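PDB 5E9T: UDP-N-acetylglucosamine--peptide N-acetylglucosaminyltransferase stabilizing protein GtfB from Streptococcus gordonii, which stabilises and partners the glycosyltransferase GtfA, binding the serine-rich adhesin GspB so that the complex can add the first sugar, GlcNAc from UDP-GlcNAc, to it. Local coordinates for residues 2-7 with 29-34; 197-202 with 216-221. One frame throughout, in Å; residues are numbered along the deposited sequence.

Interaction 1 of 2, residues 2-7 with 29-34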
loop_
_atom_site.group_PDB
_atom_site.type_symbol
_atom_site.label_atom_id
_atom_site.label_comp_id
_atom_site.label_asym_id
_atom_site.label_seq_id
_atom_site.Cartn_x
_atom_site.Cartn_y
_atom_site.Cartn_z
ATOM N N ILE B 2 -38.081 -32.795 17.486
ATOM C CA ILE B 2 -37.139 -31.978 16.728
ATOM C C ILE B 2 -35.819 -32.723 16.609
ATOM O O ILE B 2 -35.432 -33.490 17.496
ATOM C CB ILE B 2 -36.881 -30.588 17.364
ATOM C CG1 ILE B 2 -36.276 -30.733 18.764
ATOM C CG2 ILE B 2 -38.144 -29.737 17.388
ATOM C CD1 ILE B 2 -35.437 -29.538 19.181
ATOM N N GLN B 3 -35.126 -32.491 15.498
ATOM C CA GLN B 3 -33.719 -32.838 15.371
ATOM C C GLN B 3 -32.904 -31.560 15.404
ATOM O O GLN B 3 -33.162 -30.630 14.633
ATOM C CB GLN B 3 -33.415 -33.597 14.083
ATOM C CG GLN B 3 -34.302 -34.765 13.801
ATOM C CD GLN B 3 -34.486 -34.952 12.322
ATOM O OE1 GLN B 3 -34.645 -33.980 11.586
ATOM N NE2 GLN B 3 -34.465 -36.195 11.870
ATOM N N LEU B 4 -31.928 -31.517 16.295
ATOM C CA LEU B 4 -31.118 -30.328 16.498
ATOM C C LEU B 4 -29.667 -30.694 16.239
ATOM O O LEU B 4 -29.045 -31.387 17.047
ATOM C CB LEU B 4 -31.317 -29.815 17.911
ATOM C CG LEU B 4 -30.652 -28.521 18.304
ATOM C CD1 LEU B 4 -31.455 -27.340 17.815
ATOM C CD2 LEU B 4 -30.669 -28.581 19.750
ATOM N N PHE B 5 -29.112 -30.205 15.139
ATOM C CA PHE B 5 -27.759 -30.558 14.748
ATOM C C PHE B 5 -26.854 -29.343 14.877
ATOM O O PHE B 5 -27.209 -28.248 14.428
ATOM C CB PHE B 5 -27.722 -31.116 13.325
ATOM C CG PHE B 5 -28.646 -32.286 13.106
ATOM C CD1 PHE B 5 -28.407 -33.504 13.723
ATOM C CD2 PHE B 5 -29.743 -32.170 12.269
ATOM C CE1 PHE B 5 -29.256 -34.578 13.519
ATOM C CE2 PHE B 5 -30.589 -33.242 12.060
ATOM C CZ PHE B 5 -30.345 -34.447 12.686
ATOM N N ASP B 6 -25.698 -29.537 15.515
ATOM C CA ASP B 6 -24.710 -28.469 15.607
ATOM C C ASP B 6 -24.341 -27.954 14.223
ATOM O O ASP B 6 -24.562 -26.782 13.900
ATOM C CB ASP B 6 -23.471 -28.960 16.356
ATOM C CG ASP B 6 -23.678 -28.985 17.854
ATOM O OD1 ASP B 6 -23.732 -27.892 18.457
ATOM O OD2 ASP B 6 -23.782 -30.090 18.428
ATOM N N TYR B 7 -23.790 -28.823 13.387
ATOM C CA TYR B 7 -23.347 -28.460 12.054
ATOM C C TYR B 7 -24.176 -29.176 11.005
ATOM O O TYR B 7 -24.808 -30.202 11.268
ATOM C CB TYR B 7 -21.874 -28.810 11.855
ATOM C CG TYR B 7 -20.981 -28.140 12.853
ATOM C CD1 TYR B 7 -21.064 -26.774 13.067
ATOM C CD2 TYR B 7 -20.072 -28.870 13.601
ATOM C CE1 TYR B 7 -20.256 -26.149 13.983
ATOM C CE2 TYR B 7 -19.258 -28.253 14.523
ATOM C CZ TYR B 7 -19.355 -26.892 14.710
ATOM O OH TYR B 7 -18.548 -26.266 15.629
ATOM N N ILE B 29 -33.402 -28.445 13.054
ATOM C CA ILE B 29 -32.720 -27.197 13.372
ATOM C C ILE B 29 -31.220 -27.444 13.312
ATOM O O ILE B 29 -30.702 -28.329 14.007
ATOM C CB ILE B 29 -33.118 -26.659 14.755
ATOM C CG1 ILE B 29 -34.591 -26.950 15.047
ATOM C CG2 ILE B 29 -32.837 -25.169 14.850
ATOM C CD1 ILE B 29 -35.543 -26.065 14.299
ATOM N N VAL B 30 -30.525 -26.665 12.492
ATOM C CA VAL B 30 -29.069 -26.619 12.504
ATOM C C VAL B 30 -28.654 -25.340 13.211
ATOM O O VAL B 30 -29.101 -24.248 12.843
ATOM C CB VAL B 30 -28.489 -26.681 11.083
ATOM C CG1 VAL B 30 -27.022 -27.090 11.134
ATOM C CG2 VAL B 30 -29.292 -27.645 10.229
ATOM N N ILE B 31 -27.816 -25.473 14.241
ATOM C CA ILE B 31 -27.387 -24.299 14.996
ATOM C C ILE B 31 -26.433 -23.453 14.166
ATOM O O ILE B 31 -26.497 -22.218 14.185
ATOM C CB ILE B 31 -26.744 -24.727 16.324
ATOM C CG1 ILE B 31 -27.739 -25.534 17.154
ATOM C CG2 ILE B 31 -26.244 -23.511 17.089
ATOM C CD1 ILE B 31 -27.095 -26.283 18.286
ATOM N N GLU B 32 -25.546 -24.107 13.420
ATOM C CA GLU B 32 -24.573 -23.416 12.588
ATOM C C GLU B 32 -25.272 -22.448 11.643
ATOM O O GLU B 32 -26.389 -22.692 11.178
ATOM C CB GLU B 32 -23.750 -24.449 11.809
ATOM C CG GLU B 32 -22.895 -23.913 10.672
ATOM C CD GLU B 32 -22.544 -24.995 9.664
ATOM O OE1 GLU B 32 -23.443 -25.790 9.314
ATOM O OE2 GLU B 32 -21.374 -25.059 9.225
ATOM N N ALA B 33 -24.579 -21.356 11.330
ATOM C CA ALA B 33 -25.089 -20.237 10.551
ATOM C C ALA B 33 -25.052 -20.520 9.060
ATOM O O ALA B 33 -25.071 -19.583 8.251
ATOM C CB ALA B 33 -24.310 -18.959 10.876
ATOM N N ASN B 34 -24.921 -21.801 8.713
ATOM C CA ASN B 34 -24.761 -22.256 7.338
ATOM C C ASN B 34 -25.770 -21.612 6.396
ATOM O O ASN B 34 -26.979 -21.623 6.649
ATOM C CB ASN B 34 -24.923 -23.777 7.311
ATOM C CG ASN B 34 -24.425 -24.395 6.029
ATOM O OD1 ASN B 34 -24.845 -24.018 4.934
ATOM N ND2 ASN B 34 -23.525 -25.362 6.157
#
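L4 and I29 are bridge partners where strands 2-5 and 28-30 run parallel, their backbones laced by hydrogen bonds that step from one strand to the other. I29 is bonded on both sides of L4: its N gives a bond to Q3 O, and its O takes one from F5 N at 2.7 Å. F5 O then accepts I31 N (2.8 Å), so F5 in turn brackets V30. Beyond the strands the regular pattern ends, and E32 N bonds to D6 O at 2.9 Å.

L4 and I29 point to one face of the sheet. CD1 of L4 rests on I29 CB at 3.5 Å, and this pair continues toward I31 and the helix 176-186, whose I180 and F183 meet these side chains. F5 and V30 occupy the other face, where L15 of helix 10-21 lies against F5.

The E32 side chain crosses that of Y7 at about a right angle. CG is anti to the backbone N (chi1 167°), and beyond it the chain is extended. CB lies against D6 O and sits at the edge of the Y7 ring, in its plane, 3.8 Å from CD1. CG lies 4.2 Å from the same Y7 CD1, and CD is at a similar separation from it; the ring and the carboxylate are turned 63° apart. OE1, at the tip, reaches Y7 CA at 3.8 Å and accepts bonds from Y8 N and, from above the carboxylate plane, N34 ND2. The carboxylate thus ties the turn after strand 2-5 to the one after strand 28-30.

Helix 10-21 connects the two strands, making this a beta-alpha-beta unit of the central parallel sheet, with its adjacent strands in the order of a Rossmann-like domain.

Interaction 2 of 2, residues 197-202 with 216-221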
loop_
_atom_site.group_PDB
_atom_site.type_symbol
_atom_site.label_atom_id
_atom_site.label_comp_id
_atom_site.label_asym_id
_atom_site.label_seq_id
_atom_site.Cartn_x
_atom_site.Cartn_y
_atom_site.Cartn_z
ATOM N N ASN B 197 -26.821 -34.556 17.250
ATOM C CA ASN B 197 -25.633 -35.257 16.781
ATOM C C ASN B 197 -24.322 -34.914 17.489
ATOM O O ASN B 197 -23.282 -35.441 17.079
ATOM C CB ASN B 197 -25.466 -35.029 15.276
ATOM C CG ASN B 197 -25.315 -33.574 14.933
ATOM O OD1 ASN B 197 -25.837 -32.712 15.635
ATOM N ND2 ASN B 197 -24.606 -33.286 13.850
ATOM N N SER B 198 -24.296 -34.034 18.496
ATOM C CA SER B 198 -23.001 -33.719 19.094
ATOM C C SER B 198 -23.126 -33.278 20.549
ATOM O O SER B 198 -24.222 -33.087 21.081
ATOM C CB SER B 198 -22.269 -32.634 18.296
ATOM O OG SER B 198 -21.034 -32.304 18.906
ATOM N N LEU B 199 -21.958 -33.096 21.172
ATOM C CA LEU B 199 -21.811 -32.695 22.567
ATOM C C LEU B 199 -21.587 -31.196 22.729
ATOM O O LEU B 199 -21.284 -30.735 23.835
ATOM C CB LEU B 199 -20.681 -33.488 23.222
ATOM C CG LEU B 199 -21.084 -34.958 23.369
ATOM C CD1 LEU B 199 -20.013 -35.780 24.065
ATOM C CD2 LEU B 199 -22.407 -35.047 24.112
ATOM N N ALA B 200 -21.696 -30.438 21.642
ATOM C CA ALA B 200 -21.681 -28.981 21.654
ATOM C C ALA B 200 -23.054 -28.455 22.054
ATOM O O ALA B 200 -23.820 -29.159 22.721
ATOM C CB ALA B 200 -21.256 -28.431 20.293
ATOM N N TYR B 201 -23.334 -27.195 21.712
ATOM C CA TYR B 201 -24.563 -26.519 22.133
ATOM C C TYR B 201 -25.809 -27.380 21.944
ATOM O O TYR B 201 -26.734 -27.332 22.765
ATOM C CB TYR B 201 -24.688 -25.207 21.360
ATOM C CG TYR B 201 -23.358 -24.502 21.263
ATOM C CD1 TYR B 201 -22.766 -23.949 22.390
ATOM C CD2 TYR B 201 -22.673 -24.424 20.058
ATOM C CE1 TYR B 201 -21.544 -23.322 22.318
ATOM C CE2 TYR B 201 -21.448 -23.797 19.976
ATOM C CZ TYR B 201 -20.888 -23.247 21.109
ATOM O OH TYR B 201 -19.668 -22.619 21.035
ATOM N N SER B 202 -25.858 -28.166 20.862
ATOM C CA SER B 202 -27.001 -29.048 20.619
ATOM C C SER B 202 -27.234 -29.994 21.780
ATOM O O SER B 202 -28.339 -30.535 21.941
ATOM C CB SER B 202 -26.781 -29.886 19.363
ATOM O OG SER B 202 -25.943 -30.984 19.683
ATOM N N ASP B 216 -34.418 -37.387 25.199
ATOM C CA ASP B 216 -33.740 -37.026 23.974
ATOM C C ASP B 216 -32.652 -38.049 23.687
ATOM O O ASP B 216 -32.167 -38.739 24.587
ATOM C CB ASP B 216 -33.144 -35.619 24.101
ATOM C CG ASP B 216 -34.108 -34.628 24.718
ATOM O OD1 ASP B 216 -35.292 -34.638 24.329
ATOM O OD2 ASP B 216 -33.682 -33.841 25.590
ATOM N N ILE B 217 -32.279 -38.158 22.419
ATOM C CA ILE B 217 -31.265 -39.108 21.992
ATOM C C ILE B 217 -30.116 -38.345 21.358
ATOM O O ILE B 217 -30.327 -37.378 20.617
ATOM C CB ILE B 217 -31.828 -40.153 21.011
ATOM C CG1 ILE B 217 -33.220 -40.571 21.436
ATOM C CG2 ILE B 217 -30.913 -41.365 20.929
ATOM C CD1 ILE B 217 -33.791 -41.532 20.509
ATOM N N LEU B 218 -28.901 -38.787 21.653
ATOM C CA LEU B 218 -27.699 -38.255 21.032
ATOM C C LEU B 218 -27.136 -39.314 20.099
ATOM O O LEU B 218 -26.804 -40.421 20.539
ATOM C CB LEU B 218 -26.655 -37.856 22.074
ATOM C CG LEU B 218 -25.227 -37.848 21.544
ATOM C CD1 LEU B 218 -25.001 -36.742 20.502
ATOM C CD2 LEU B 218 -24.248 -37.718 22.695
ATOM N N PHE B 219 -27.027 -38.974 18.822
ATOM C CA PHE B 219 -26.361 -39.837 17.857
ATOM C C PHE B 219 -24.914 -39.382 17.793
ATOM O O PHE B 219 -24.616 -38.322 17.236
ATOM C CB PHE B 219 -27.016 -39.746 16.484
ATOM C CG PHE B 219 -28.474 -40.078 16.482
ATOM C CD1 PHE B 219 -29.388 -39.242 17.095
ATOM C CD2 PHE B 219 -28.933 -41.215 15.845
ATOM C CE1 PHE B 219 -30.719 -39.539 17.093
ATOM C CE2 PHE B 219 -30.275 -41.516 15.832
ATOM C CZ PHE B 219 -31.170 -40.675 16.459
ATOM N N TRP B 220 -24.015 -40.188 18.340
ATOM C CA TRP B 220 -22.623 -39.787 18.471
ATOM C C TRP B 220 -21.868 -40.266 17.240
ATOM O O TRP B 220 -21.714 -41.472 17.023
ATOM C CB TRP B 220 -22.009 -40.344 19.747
ATOM C CG TRP B 220 -20.549 -40.153 19.738
ATOM C CD1 TRP B 220 -19.615 -41.070 19.382
ATOM C CD2 TRP B 220 -19.838 -38.950 20.049
ATOM N NE1 TRP B 220 -18.367 -40.519 19.457
ATOM C CE2 TRP B 220 -18.471 -39.223 19.877
ATOM C CE3 TRP B 220 -20.224 -37.673 20.469
ATOM C CZ2 TRP B 220 -17.481 -38.272 20.110
ATOM C CZ3 TRP B 220 -19.240 -36.726 20.698
ATOM C CH2 TRP B 220 -17.885 -37.031 20.516
ATOM N N GLN B 221 -21.444 -39.317 16.406
ATOM C CA GLN B 221 -20.832 -39.627 15.125
ATOM C C GLN B 221 -19.316 -39.459 15.062
ATOM O O GLN B 221 -18.728 -39.789 14.027
ATOM C CB GLN B 221 -21.503 -38.775 14.043
ATOM C CG GLN B 221 -23.002 -38.670 14.289
ATOM C CD GLN B 221 -23.775 -38.174 13.092
ATOM O OE1 GLN B 221 -24.238 -37.033 13.068
ATOM N NE2 GLN B 221 -23.934 -39.035 12.094
#
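Q221 NE2 is gripped by two oxygens, Y274 OH and E11 O, while OE1 of the same amide lies against N197, 3.2 Å from its CB. The two side-chain amides cross obliquely, their planes 61° apart. Across 197-202 and 216-221 no hydrogen bond forms; the backbones meet through a CA-H...O contact, N197 CA to F219 O at 3.3 Å.

The remaining contacts are made by L218, L199 and W220. L218 has CG anti to the backbone N (chi1 156°). Its CD1 lies 3.4 Å from S198 N, and its CD2 meets L199 CD2 at 3.5 Å. L199 touches both L218 and the indole: CD1 meets W220 CZ3 at 3.6 Å, with CG nearly as close to that carbon, and the leucine crosses both neighbours at about a right angle.

A200, at the N-cap position, leads from this loop into helix 201-207. The loop after strand 194-196 therefore packs over the C-terminal end of the neighbouring strand 216-219, and the contact belongs to the beta-alpha-beta unit of strand 194-196, helix 201-207 and strand 216-219 in the parallel, Rossmann-like sheet.

Both interactions belong to one parallel sheet, in which strand 2-5 lies between 28-30 and 194-196, and 216-219 follows the latter. Interaction 1 is the more buried and is built on backbone bonds between adjacent strands; interaction 2 is partly buried, lacks hydrogen bonds between its segments and depends on side chains from the loop beyond strand 194-196 and from the end of strand 216-219 and the residues after it. They meet at D6, whose OD2 probably bonds S202 OG at 2.7 Å and whose N probably donates to N197 OD1. In this way the turn that ends strand 2-5 is joined to the loop and helix start of the next unit, at the C-terminal ends of the strands.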